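PDB 4RM7: acyl-CoA dehydrogenase from Slackia heliotrinireducens, which belongs to the acyl-CoA dehydrogenase family, which pairs helical N- and C-terminal domains with a middle domain built on beta strands. Local coordinates for residues Q39-E44 and L88-D93; A30-W35 and Q207-F212; A72-I77 and G245-C250; K25-A30 and E78-I83. One frame throughout, in Å; residues are numbered along the deposited sequence. Where two conformers were deposited one is given.

Interaction 1: residues Q39-E44 and L88-D93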
loop_
_atom_site.group_PDB
_atom_site.type_symbol
_atom_site.label_atom_id
_atom_site.label_comp_id
_atom_site.label_asym_id
_atom_site.label_seq_id
_atom_site.Cartn_x
_atom_site.Cartn_y
_atom_site.Cartn_z
ATOM N N GLN A 39 17.781 -25.831 -17.508
ATOM C CA GLN A 39 17.145 -26.100 -16.220
ATOM C C GLN A 39 18.065 -26.921 -15.332
ATOM O O GLN A 39 17.688 -27.983 -14.837
ATOM C CB GLN A 39 15.811 -26.821 -16.412
ATOM C CG GLN A 39 14.860 -26.079 -17.328
ATOM C CD GLN A 39 13.612 -26.871 -17.633
ATOM O OE1 GLN A 39 13.219 -27.747 -16.866
ATOM N NE2 GLN A 39 12.979 -26.569 -18.763
ATOM N N GLY A 40 19.283 -26.430 -15.148
ATOM C CA GLY A 40 20.256 -27.133 -14.341
ATOM C C GLY A 40 21.676 -26.675 -14.590
ATOM O O GLY A 40 21.997 -26.121 -15.650
ATOM N N LEU A 41 22.533 -26.926 -13.604
ATOM C CA LEU A 41 23.920 -26.494 -13.658
ATOM C C LEU A 41 24.842 -27.648 -14.057
ATOM O O LEU A 41 24.558 -28.816 -13.752
ATOM C CB LEU A 41 24.340 -25.913 -12.307
ATOM C CG LEU A 41 23.534 -24.751 -11.735
ATOM C CD1 LEU A 41 24.076 -24.377 -10.369
ATOM C CD2 LEU A 41 23.582 -23.554 -12.662
ATOM N N PRO A 42 25.953 -27.324 -14.741
ATOM C CA PRO A 42 26.898 -28.357 -15.182
ATOM C C PRO A 42 27.589 -29.020 -14.003
ATOM O O PRO A 42 27.715 -28.390 -12.948
ATOM C CB PRO A 42 27.921 -27.582 -16.033
ATOM C CG PRO A 42 27.332 -26.226 -16.258
ATOM C CD PRO A 42 26.399 -25.970 -15.110
ATOM N N ASP A 43 28.043 -30.255 -14.197
ATOM C CA ASP A 43 28.720 -31.025 -13.158
ATOM C C ASP A 43 29.865 -30.240 -12.534
ATOM O O ASP A 43 30.061 -30.272 -11.320
ATOM C CB ASP A 43 29.270 -32.347 -13.715
ATOM C CG ASP A 43 28.190 -33.252 -14.301
ATOM O OD1 ASP A 43 26.996 -33.087 -13.980
ATOM O OD2 ASP A 43 28.552 -34.160 -15.080
ATOM N N GLU A 44 30.620 -29.545 -13.374
ATOM C CA GLU A 44 31.796 -28.815 -12.927
ATOM C C GLU A 44 31.437 -27.714 -11.926
ATOM O O GLU A 44 32.128 -27.509 -10.929
ATOM C CB GLU A 44 32.529 -28.211 -14.122
ATOM C CG GLU A 44 33.762 -27.440 -13.721
ATOM C CD GLU A 44 34.192 -26.435 -14.769
ATOM O OE1 GLU A 44 33.523 -26.354 -15.824
ATOM O OE2 GLU A 44 35.192 -25.720 -14.531
ATOM N N LEU A 88 18.946 -20.683 -7.479
ATOM C CA LEU A 88 19.947 -21.732 -7.642
ATOM C C LEU A 88 19.566 -22.979 -6.834
ATOM O O LEU A 88 18.805 -22.888 -5.875
ATOM C CB LEU A 88 21.320 -21.190 -7.222
ATOM C CG LEU A 88 21.781 -19.951 -7.994
ATOM C CD1 LEU A 88 23.094 -19.453 -7.421
ATOM C CD2 LEU A 88 21.915 -20.225 -9.495
ATOM N N PRO A 89 20.085 -24.157 -7.224
ATOM C CA PRO A 89 19.708 -25.426 -6.576
ATOM C C PRO A 89 20.305 -25.615 -5.187
ATOM O O PRO A 89 19.877 -26.508 -4.451
ATOM C CB PRO A 89 20.277 -26.504 -7.517
ATOM C CG PRO A 89 20.808 -25.806 -8.699
ATOM C CD PRO A 89 21.053 -24.369 -8.310
ATOM N N PHE A 90 21.293 -24.797 -4.845
ATOM C CA PHE A 90 22.098 -25.029 -3.655
ATOM C C PHE A 90 21.285 -25.081 -2.385
ATOM O O PHE A 90 21.457 -26.016 -1.601
ATOM C CB PHE A 90 23.187 -23.965 -3.538
ATOM C CG PHE A 90 24.097 -23.940 -4.712
ATOM C CD1 PHE A 90 24.748 -25.098 -5.116
ATOM C CD2 PHE A 90 24.256 -22.787 -5.464
ATOM C CE1 PHE A 90 25.583 -25.099 -6.233
ATOM C CE2 PHE A 90 25.087 -22.776 -6.578
ATOM C CZ PHE A 90 25.747 -23.939 -6.967
ATOM N N GLN A 91 20.400 -24.104 -2.170
ATOM C CA GLN A 91 19.627 -24.085 -0.923
ATOM C C GLN A 91 18.740 -25.335 -0.814
ATOM O O GLN A 91 18.588 -25.890 0.273
ATOM C CB GLN A 91 18.793 -22.793 -0.769
ATOM C CG GLN A 91 17.829 -22.411 -1.884
ATOM C CD GLN A 91 18.503 -21.591 -2.978
ATOM O OE1 GLN A 91 19.704 -21.725 -3.212
ATOM N NE2 GLN A 91 17.726 -20.747 -3.663
ATOM N N ASN A 92 18.184 -25.807 -1.930
ATOM C CA ASN A 92 17.350 -27.007 -1.890
ATOM C C ASN A 92 18.172 -28.255 -1.539
ATOM O O ASN A 92 17.690 -29.126 -0.823
ATOM C CB ASN A 92 16.601 -27.207 -3.212
ATOM C CG ASN A 92 15.722 -28.455 -3.208
ATOM O OD1 ASN A 92 16.050 -29.461 -3.836
ATOM N ND2 ASN A 92 14.612 -28.399 -2.489
ATOM N N ASP A 93 19.411 -28.339 -2.011
ATOM C CA ASP A 93 20.299 -29.430 -1.578
ATOM C C ASP A 93 20.622 -29.368 -0.084
ATOM O O ASP A 93 20.597 -30.391 0.598
ATOM C CB ASP A 93 21.612 -29.430 -2.349
ATOM C CG ASP A 93 21.422 -29.652 -3.822
ATOM O OD1 ASP A 93 20.398 -30.251 -4.222
ATOM O OD2 ASP A 93 22.307 -29.215 -4.583
#
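Leu41 pushes its CD1 methyl into the corner formed by Pro89 and the ring of Phe90, and this one methyl carries the contact. It lies 3.7 Å from Pro89 CD, with Pro89 CG scarcely farther away, so the methyl rests against one corner of the pyrrolidine. Phe90 CZ, at the far end of its ring, is 3.8 Å from Leu41 CD1; the leucine and phenylalanine side chains meet at about a right angle. Leu41 gets there with CG set beside its backbone N (chi1 -57°) and an extended chi2 of 177°, which carries CD1 out to the full length of the side chain. The touching groups are all aliphatic or aromatic carbon, so van der Waals packing holds this buried patch together.

Gln39, with positive phi, is the C-prime residue of the Schellman motif that ends helix 29-38, and Pro42 is the N-cap of helix 43-50, which leaves Leu41 in a short extended link between two helices. Arg121 clamps this link by bonding to Leu41 O and forming a salt bridge with Asp43. Around the contact, Leu41 also leans on Trp35 of helix 29-38, Phe90 stacks on Phe49 of helix 43-50, and Leu80 of helix 70-84 touches Phe90 as well.

Interaction 2: residues A30-W35 and Q207-F212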
loop_
_atom_site.group_PDB
_atom_site.type_symbol
_atom_site.label_atom_id
_atom_site.label_comp_id
_atom_site.label_asym_id
_atom_site.label_seq_id
_atom_site.Cartn_x
_atom_site.Cartn_y
_atom_site.Cartn_z
ATOM N N ALA A 30 26.047 -14.948 -19.697
ATOM C CA ALA A 30 25.935 -15.927 -20.760
ATOM C C ALA A 30 25.768 -17.339 -20.240
ATOM O O ALA A 30 24.952 -18.089 -20.743
ATOM C CB ALA A 30 27.139 -15.843 -21.670
ATOM N N SER A 31 26.529 -17.696 -19.218
ATOM C CA SER A 31 26.385 -19.008 -18.592
ATOM C C SER A 31 25.010 -19.174 -17.960
ATOM O O SER A 31 24.368 -20.202 -18.161
ATOM C CB SER A 31 27.456 -19.244 -17.533
ATOM O OG SER A 31 28.712 -19.533 -18.118
ATOM N N ILE A 32 24.555 -18.173 -17.204
ATOM C CA ILE A 32 23.272 -18.299 -16.508
ATOM C C ILE A 32 22.128 -18.422 -17.490
ATOM O O ILE A 32 21.234 -19.243 -17.313
ATOM C CB ILE A 32 23.011 -17.121 -15.552
ATOM C CG1 ILE A 32 23.624 -17.432 -14.198
ATOM C CG2 ILE A 32 21.520 -16.908 -15.324
ATOM C CD1 ILE A 32 24.254 -16.249 -13.625
ATOM N N SER A 33 22.182 -17.633 -18.553
ATOM C CA SER A 33 21.162 -17.715 -19.587
ATOM C C SER A 33 21.036 -19.128 -20.144
ATOM O O SER A 33 19.932 -19.636 -20.334
ATOM C CB SER A 33 21.463 -16.742 -20.710
ATOM O OG SER A 33 20.378 -16.709 -21.603
ATOM N N LYS A 34 22.168 -19.771 -20.385
ATOM C CA LYS A 34 22.144 -21.121 -20.919
ATOM C C LYS A 34 21.635 -22.093 -19.877
ATOM O O LYS A 34 20.898 -23.015 -20.200
ATOM C CB LYS A 34 23.538 -21.546 -21.407
ATOM C CG LYS A 34 23.691 -23.057 -21.651
ATOM C CD LYS A 34 25.078 -23.406 -22.179
ATOM C CE LYS A 34 25.275 -24.908 -22.246
ATOM N NZ LYS A 34 24.331 -25.550 -23.224
ATOM N N TRP A 35 22.029 -21.893 -18.624
ATOM C CA TRP A 35 21.695 -22.861 -17.582
ATOM C C TRP A 35 20.214 -22.767 -17.229
ATOM O O TRP A 35 19.595 -23.771 -16.880
ATOM C CB TRP A 35 22.584 -22.655 -16.348
ATOM C CG TRP A 35 24.025 -22.907 -16.660
ATOM C CD1 TRP A 35 24.509 -23.662 -17.688
ATOM C CD2 TRP A 35 25.172 -22.386 -15.971
ATOM N NE1 TRP A 35 25.879 -23.654 -17.673
ATOM C CE2 TRP A 35 26.315 -22.876 -16.635
ATOM C CE3 TRP A 35 25.345 -21.555 -14.860
ATOM C CZ2 TRP A 35 27.610 -22.564 -16.229
ATOM C CZ3 TRP A 35 26.635 -21.252 -14.449
ATOM C CH2 TRP A 35 27.749 -21.756 -15.134
ATOM N N GLN A 207 11.858 -19.526 -11.745
ATOM C CA GLN A 207 12.704 -20.516 -11.068
ATOM C C GLN A 207 12.951 -21.735 -11.933
ATOM O O GLN A 207 12.783 -22.860 -11.477
ATOM C CB GLN A 207 12.084 -20.939 -9.736
ATOM C CG GLN A 207 11.868 -19.767 -8.800
ATOM C CD GLN A 207 11.127 -20.150 -7.554
ATOM O OE1 GLN A 207 10.844 -21.332 -7.325
ATOM N NE2 GLN A 207 10.804 -19.158 -6.731
ATOM N N SER A 208 13.361 -21.484 -13.172
ATOM C CA SER A 208 13.575 -22.504 -14.196
ATOM C C SER A 208 14.536 -23.623 -13.785
ATOM O O SER A 208 14.364 -24.771 -14.185
ATOM C CB SER A 208 14.087 -21.836 -15.470
ATOM O OG SER A 208 13.099 -20.969 -16.018
HETATM N N MSE A 209 15.497 -23.309 -12.937
HETATM C CA MSE A 209 16.540 -24.246 -12.597
HETATM C C MSE A 209 16.128 -25.133 -11.473
HETATM O O MSE A 209 16.923 -25.947 -10.986
HETATM C CB MSE A 209 17.784 -23.484 -12.215
HETATM C CG MSE A 209 18.488 -23.058 -13.479
HETATM SE SE MSE A 209 20.136 -22.216 -12.890
HETATM C CE MSE A 209 19.990 -20.508 -13.822
ATOM N N LEU A 210 14.899 -24.996 -11.029
ATOM C CA LEU A 210 14.425 -25.828 -9.957
ATOM C C LEU A 210 13.135 -26.468 -10.448
ATOM O O LEU A 210 12.049 -26.181 -9.956
ATOM C CB LEU A 210 14.182 -24.957 -8.733
ATOM C CG LEU A 210 14.183 -25.573 -7.340
ATOM C CD1 LEU A 210 15.500 -26.257 -7.035
ATOM C CD2 LEU A 210 13.870 -24.517 -6.294
ATOM N N PRO A 211 13.243 -27.335 -11.446
ATOM C CA PRO A 211 12.057 -27.972 -12.020
ATOM C C PRO A 211 11.389 -28.908 -11.052
ATOM O O PRO A 211 12.057 -29.753 -10.489
ATOM C CB PRO A 211 12.637 -28.802 -13.154
ATOM C CG PRO A 211 14.006 -29.107 -12.712
ATOM C CD PRO A 211 14.474 -27.855 -12.048
ATOM N N PHE A 212 10.082 -28.765 -10.892
ATOM C CA PHE A 212 9.270 -29.548 -9.978
ATOM C C PHE A 212 8.368 -30.534 -10.712
ATOM O O PHE A 212 8.163 -30.403 -11.890
ATOM C CB PHE A 212 8.349 -28.617 -9.204
ATOM C CG PHE A 212 9.043 -27.746 -8.216
ATOM C CD1 PHE A 212 8.480 -26.546 -7.833
ATOM C CD2 PHE A 212 10.243 -28.124 -7.649
ATOM C CE1 PHE A 212 9.120 -25.729 -6.915
ATOM C CE2 PHE A 212 10.883 -27.322 -6.724
ATOM C CZ PHE A 212 10.323 -26.120 -6.362
#
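Trp35 and Met209 make the nearest backbone approach between the two segments, with their CA atoms 7.3 Å apart. Residues 30-35 are helix, with Trp35 N bonded to Ser31 O at 2.9 Å. Residues 207-212 lie in a loop between strands 197-202 and 212-221; Gln207 to Leu210 form a type I beta turn, closed by Leu210 N to Gln207 O at 3.0 Å. Met209 is the third residue of that turn, and its CB points at the helix.

Modelled as selenomethionine, Met209 reaches over with a side chain that is extended at chi2 (-176°) and then bent at chi3 (-127°), which turns its terminal CE toward the helix backbone. Its CG sits 3.6 Å from Trp35 O, and CE is 3.9 Å from Ile32 O, so CG and CE, on either side of the selenium, each touch a carbonyl oxygen, the two about one helical turn apart. CE also meets side-chain carbon: Ile32 CG2 is 4.2 Å away, across a roughly perpendicular approach. Trp35 offers its CB at the same distance from CE, while its indole heads away toward Leu41 and Pro42.

The loop is tied down from elsewhere too. Gln207 N bonds to Asp358, and the Gln207 side chain packs on Tyr346 of the second subunit.

Chemically, a flexible apolar chain laid against carbonyls and aliphatic carbon brings no directional bond to this contact. The helix of the N-terminal domain and the loop of the middle domain are therefore joined here by shape and burial.

Interaction 3: residues A72-I77 and G245-C250; sequences AQVLVI and GRVFTC
Val247 is the first residue of 245-250 to reach helix 70-84: its CG1, anti to the backbone N (chi1 -175°), meets Val74 CG2 at 3.6 Å, the two valines crossing at about a right angle. One residue on, Phe248 makes the rest of the contact. Gln73 OE1 comes to the edge of its ring, in the ring plane and 3.4 Å from CZ, with the amide turned 81° from the ring. The carbonyl oxygen thus faces aromatic C-H groups, probably a mildly favourable electrostatic pairing, while Gln73 NE2 is bonded to Val59 O. Farther back along the same ring, Ile77 CD1 packs obliquely 3.6 Å from Phe248 CD1, and Ile77 CG2 lies 3.9 Å from Phe248 O. Thr249 then turns away and bonds through OG1 to Asp366.

The two helix segments run in broadly the same direction, crossing at -34° with their axes 9.5 Å apart, so that side chains fill the gap between them. This joins the N-terminal and C-terminal helical domains deep in the chain. Helix 282-311 closes one flank through Val302, which touches both Val74 and Cys250, while helix 10-26 packs on Val76 and helix 316-341 on Cys250.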
loop_
_atom_site.group_PDB
_atom_site.type_symbol
_atom_site.label_atom_id
_atom_site.label_comp_id
_atom_site.label_asym_id
_atom_site.label_seq_id
_atom_site.Cartn_x
_atom_site.Cartn_y
_atom_site.Cartn_z
ATOM N N ALA A 72 26.034 -18.490 8.303
ATOM C CA ALA A 72 27.003 -18.727 7.231
ATOM C C ALA A 72 26.320 -19.211 5.955
ATOM O O ALA A 72 26.607 -18.719 4.858
ATOM C CB ALA A 72 28.059 -19.729 7.671
ATOM N N GLN A 73 25.426 -20.182 6.109
ATOM C CA GLN A 73 24.650 -20.693 4.994
ATOM C C GLN A 73 23.867 -19.582 4.291
ATOM O O GLN A 73 23.785 -19.542 3.064
ATOM C CB GLN A 73 23.701 -21.779 5.480
ATOM C CG GLN A 73 24.370 -23.115 5.728
ATOM C CD GLN A 73 23.405 -24.119 6.347
ATOM O OE1 GLN A 73 22.509 -23.741 7.119
ATOM N NE2 GLN A 73 23.573 -25.399 6.005
ATOM N N VAL A 74 23.303 -18.682 5.088
ATOM C CA VAL A 74 22.562 -17.544 4.589
ATOM C C VAL A 74 23.436 -16.592 3.775
ATOM O O VAL A 74 23.037 -16.119 2.702
ATOM C CB VAL A 74 21.912 -16.801 5.756
ATOM C CG1 VAL A 74 21.582 -15.360 5.392
ATOM C CG2 VAL A 74 20.683 -17.548 6.189
ATOM N N LEU A 75 24.636 -16.322 4.265
ATOM C CA LEU A 75 25.557 -15.482 3.512
ATOM C C LEU A 75 25.911 -16.150 2.180
ATOM O O LEU A 75 26.002 -15.472 1.153
ATOM C CB LEU A 75 26.822 -15.187 4.322
ATOM C CG LEU A 75 26.646 -14.382 5.613
ATOM C CD1 LEU A 75 27.981 -14.281 6.357
ATOM C CD2 LEU A 75 26.058 -12.986 5.336
ATOM N N VAL A 76 26.079 -17.476 2.190
ATOM C CA VAL A 76 26.431 -18.197 0.964
ATOM C C VAL A 76 25.280 -18.075 -0.028
ATOM O O VAL A 76 25.475 -17.626 -1.160
ATOM C CB VAL A 76 26.770 -19.686 1.232
ATOM C CG1 VAL A 76 26.771 -20.483 -0.042
ATOM C CG2 VAL A 76 28.125 -19.821 1.893
ATOM N N ILE A 77 24.070 -18.401 0.413
ATOM C CA ILE A 77 22.902 -18.348 -0.470
ATOM C C ILE A 77 22.553 -16.945 -0.946
ATOM O O ILE A 77 22.256 -16.752 -2.124
ATOM C CB ILE A 77 21.692 -18.960 0.210
ATOM C CG1 ILE A 77 21.962 -20.440 0.458
ATOM C CG2 ILE A 77 20.423 -18.768 -0.648
ATOM C CD1 ILE A 77 21.168 -20.999 1.582
ATOM N N GLY A 245 14.139 -24.213 5.798
ATOM C CA GLY A 245 13.837 -24.003 4.392
ATOM C C GLY A 245 13.300 -22.604 4.131
ATOM O O GLY A 245 13.540 -22.026 3.079
ATOM N N ARG A 246 12.575 -22.050 5.101
ATOM C CA ARG A 246 12.070 -20.697 4.981
ATOM C C ARG A 246 13.204 -19.681 5.068
ATOM O O ARG A 246 13.204 -18.691 4.337
ATOM C CB ARG A 246 11.029 -20.411 6.054
ATOM C CG ARG A 246 9.813 -21.256 5.903
ATOM C CD ARG A 246 8.707 -20.836 6.787
ATOM N NE ARG A 246 7.642 -21.829 6.709
ATOM C CZ ARG A 246 7.146 -22.475 7.751
ATOM N NH1 ARG A 246 7.596 -22.220 8.970
ATOM N NH2 ARG A 246 6.193 -23.367 7.570
ATOM N N VAL A 247 14.177 -19.926 5.942
ATOM C CA VAL A 247 15.306 -19.010 6.037
ATOM C C VAL A 247 16.087 -19.001 4.715
ATOM O O VAL A 247 16.389 -17.939 4.168
ATOM C CB VAL A 247 16.230 -19.360 7.209
ATOM C CG1 VAL A 247 17.319 -18.313 7.329
ATOM C CG2 VAL A 247 15.415 -19.429 8.520
ATOM N N PHE A 248 16.365 -20.188 4.194
ATOM C CA PHE A 248 17.017 -20.349 2.906
ATOM C C PHE A 248 16.295 -19.611 1.798
ATOM O O PHE A 248 16.916 -18.902 1.011
ATOM C CB PHE A 248 17.117 -21.826 2.547
ATOM C CG PHE A 248 18.068 -22.583 3.405
ATOM C CD1 PHE A 248 18.955 -21.903 4.233
ATOM C CD2 PHE A 248 18.080 -23.975 3.396
ATOM C CE1 PHE A 248 19.835 -22.601 5.028
ATOM C CE2 PHE A 248 18.963 -24.686 4.194
ATOM C CZ PHE A 248 19.838 -24.005 5.018
ATOM N N THR A 249 14.982 -19.781 1.741
ATOM C CA THR A 249 14.192 -19.173 0.686
ATOM C C THR A 249 14.211 -17.653 0.787
ATOM O O THR A 249 14.301 -16.940 -0.218
ATOM C CB THR A 249 12.757 -19.688 0.728
ATOM O OG1 THR A 249 12.755 -21.032 0.261
ATOM C CG2 THR A 249 11.866 -18.877 -0.169
ATOM N N CYS A 250 14.175 -17.151 2.011
ATOM C CA CYS A 250 14.209 -15.712 2.201
ATOM C C CYS A 250 15.591 -15.136 1.871
ATOM O O CYS A 250 15.689 -14.068 1.265
ATOM C CB CYS A 250 13.761 -15.355 3.622
ATOM S SG CYS A 250 11.968 -15.692 3.837
#

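Interaction 4: residues K25-A30 and E78-I83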
loop_
_atom_site.group_PDB
_atom_site.type_symbol
_atom_site.label_atom_id
_atom_site.label_comp_id
_atom_site.label_asym_id
_atom_site.label_seq_id
_atom_site.Cartn_x
_atom_site.Cartn_y
_atom_site.Cartn_z
ATOM N N LYS A 25 33.239 -16.230 -11.048
ATOM C CA LYS A 25 33.887 -17.114 -11.989
ATOM C C LYS A 25 32.934 -17.904 -12.861
ATOM O O LYS A 25 33.140 -18.004 -14.054
ATOM C CB LYS A 25 34.778 -18.074 -11.214
ATOM C CG LYS A 25 35.426 -19.177 -12.015
ATOM C CD LYS A 25 36.588 -19.739 -11.224
ATOM C CE LYS A 25 37.016 -21.103 -11.720
ATOM N NZ LYS A 25 36.940 -21.172 -13.197
ATOM N N TYR A 26 31.893 -18.467 -12.274
ATOM C CA TYR A 26 30.987 -19.302 -13.045
ATOM C C TYR A 26 29.717 -18.628 -13.518
ATOM O O TYR A 26 29.249 -18.894 -14.604
ATOM C CB TYR A 26 30.633 -20.560 -12.268
ATOM C CG TYR A 26 31.793 -21.496 -12.094
ATOM C CD1 TYR A 26 32.250 -22.268 -13.144
ATOM C CD2 TYR A 26 32.434 -21.606 -10.885
ATOM C CE1 TYR A 26 33.315 -23.124 -12.985
ATOM C CE2 TYR A 26 33.499 -22.454 -10.721
ATOM C CZ TYR A 26 33.933 -23.210 -11.773
ATOM O OH TYR A 26 34.995 -24.047 -11.596
ATOM N N PHE A 27 29.141 -17.778 -12.688
ATOM C CA PHE A 27 27.838 -17.228 -12.992
ATOM C C PHE A 27 27.885 -15.971 -13.825
ATOM O O PHE A 27 27.554 -14.895 -13.370
ATOM C CB PHE A 27 27.041 -17.032 -11.719
ATOM C CG PHE A 27 26.838 -18.296 -10.955
ATOM C CD1 PHE A 27 26.095 -19.315 -11.484
ATOM C CD2 PHE A 27 27.406 -18.469 -9.720
ATOM C CE1 PHE A 27 25.909 -20.487 -10.791
ATOM C CE2 PHE A 27 27.228 -19.636 -9.022
ATOM C CZ PHE A 27 26.479 -20.649 -9.558
ATOM N N THR A 28 28.302 -16.141 -15.066
ATOM C CA THR A 28 28.260 -15.096 -16.059
ATOM C C THR A 28 26.873 -14.988 -16.636
ATOM O O THR A 28 26.107 -15.943 -16.594
ATOM C CB THR A 28 29.238 -15.374 -17.199
ATOM O OG1 THR A 28 28.963 -16.658 -17.754
ATOM C CG2 THR A 28 30.642 -15.358 -16.690
ATOM N N PRO A 29 26.575 -13.752 -17.227
ATOM C CA PRO A 29 25.223 -13.699 -17.793
ATOM C C PRO A 29 25.042 -14.748 -18.862
ATOM O O PRO A 29 23.997 -15.369 -18.923
ATOM C CB PRO A 29 25.154 -12.323 -18.437
ATOM C CG PRO A 29 26.066 -11.498 -17.640
ATOM C CD PRO A 29 27.154 -12.458 -17.351
ATOM N N ALA A 30 26.047 -14.948 -19.697
ATOM C CA ALA A 30 25.935 -15.927 -20.760
ATOM C C ALA A 30 25.768 -17.339 -20.240
ATOM O O ALA A 30 24.952 -18.089 -20.743
ATOM C CB ALA A 30 27.139 -15.843 -21.670
ATOM N N GLU A 78 22.614 -15.958 -0.055
ATOM C CA GLU A 78 22.326 -14.581 -0.467
ATOM C C GLU A 78 23.338 -14.107 -1.524
ATOM O O GLU A 78 22.961 -13.479 -2.506
ATOM C CB GLU A 78 22.323 -13.630 0.736
ATOM C CG GLU A 78 22.397 -12.156 0.367
ATOM C CD GLU A 78 22.657 -11.219 1.561
ATOM O OE1 GLU A 78 23.307 -11.641 2.537
ATOM O OE2 GLU A 78 22.219 -10.042 1.521
ATOM N N GLU A 79 24.613 -14.439 -1.345
ATOM C CA GLU A 79 25.625 -13.967 -2.276
ATOM C C GLU A 79 25.542 -14.634 -3.651
ATOM O O GLU A 79 25.731 -13.968 -4.670
ATOM C CB GLU A 79 27.028 -14.161 -1.694
ATOM C CG GLU A 79 28.182 -13.614 -2.571
ATOM C CD GLU A 79 28.105 -12.098 -2.907
ATOM O OE1 GLU A 79 27.146 -11.382 -2.518
ATOM O OE2 GLU A 79 29.037 -11.612 -3.578
ATOM N N LEU A 80 25.254 -15.933 -3.691
ATOM C CA LEU A 80 25.178 -16.628 -4.971
ATOM C C LEU A 80 23.941 -16.160 -5.735
ATOM O O LEU A 80 23.973 -16.024 -6.954
ATOM C CB LEU A 80 25.151 -18.149 -4.766
ATOM C CG LEU A 80 26.484 -18.666 -4.228
ATOM C CD1 LEU A 80 26.431 -20.137 -4.010
ATOM C CD2 LEU A 80 27.626 -18.297 -5.175
ATOM N N SER A 81 22.861 -15.901 -5.007
ATOM C CA SER A 81 21.625 -15.411 -5.610
ATOM C C SER A 81 21.816 -14.001 -6.113
ATOM O O SER A 81 21.192 -13.602 -7.098
ATOM C CB SER A 81 20.465 -15.439 -4.611
ATOM O OG SER A 81 20.304 -16.730 -4.056
ATOM N N ARG A 82 22.681 -13.250 -5.431
ATOM C CA ARG A 82 22.956 -11.871 -5.819
ATOM C C ARG A 82 23.753 -11.824 -7.112
ATOM O O ARG A 82 23.389 -11.120 -8.046
ATOM C CB ARG A 82 23.723 -11.130 -4.727
ATOM C CG ARG A 82 23.989 -9.656 -5.047
ATOM C CD ARG A 82 24.984 -9.051 -4.054
ATOM N NE ARG A 82 26.324 -9.564 -4.267
ATOM C CZ ARG A 82 27.091 -9.192 -5.288
ATOM N NH1 ARG A 82 26.637 -8.307 -6.174
ATOM N NH2 ARG A 82 28.301 -9.710 -5.436
ATOM N N ILE A 83 24.853 -12.571 -7.146
ATOM C CA ILE A 83 25.706 -12.624 -8.321
ATOM C C ILE A 83 24.959 -13.215 -9.511
ATOM O O ILE A 83 25.067 -12.707 -10.615
ATOM C CB ILE A 83 26.984 -13.449 -8.054
ATOM C CG1 ILE A 83 27.873 -12.756 -7.023
ATOM C CG2 ILE A 83 27.768 -13.683 -9.344
ATOM C CD1 ILE A 83 28.870 -13.695 -6.399
HETATM O O HOH W 1 25.485 -13.029 -13.834
#
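With CG set beside its backbone N (chi1 -59°), Phe27 aims its ring at Leu80; Leu80 sets CG the same way (chi1 -68°), and with CD1 extended at chi2 it is the other methyl, CD2, that meets the ring. The inverse gamma turn centred on Phe27 separates helix 10-26 from helix 29-38 in the helical N-terminal domain; its Thr28 N to Tyr26 O bond is weak. Thr28 is the N-cap of the second helix, its OG1 bonded to Ser31 N.

Phe27 CE2 lies 4.1 Å from Leu80 CD2, in an oblique approach. Nearer the backbone of Phe27, its CB lies 4.2 Å from Ile83 CG2, so one aromatic side chain spans almost one turn of helix 70-84. Phe90 and Val45 touch Phe27 from other helices. Within 78-83, Arg82 grips Glu79 in a two-pronged, nearly straight salt bridge, NE to OE1 at 2.7 Å and NH2 to OE2 at 2.8 Å. The oxygens lie in the guanidinium plane, but the nitrogens, on the syn side, sit 34° out of the carboxylate plane. Arg82 NH1 reaches on to Glu262 of helix 234-270.

A single water links the two segments: it donates to Phe27 O at 2.8 Å and, over a longer 3.3 Å, to Ile83 O.

How the interactions relate
Interaction 3 lies deepest, its centre about 7 Å from that of the chain, and pairs two segments that are helix throughout. Interactions 1, 2 and 4 lie farther out, though still buried, and form one continuous cluster around the links between the N-terminal helices: Trp35 packs on both Leu41 and Phe27, and Phe90 on Phe27. Interactions 3 and 4 use successive turns of helix 70-84, the first facing the C-terminal domain and the second the N-terminal one; Gln91 joins interaction 1 to interaction 3. All four depend on apolar packing, but interaction 4 adds a water bridge, interaction 3 an amide at a ring edge, and interaction 2 carbonyl oxygens against the carbons of a selenomethionine.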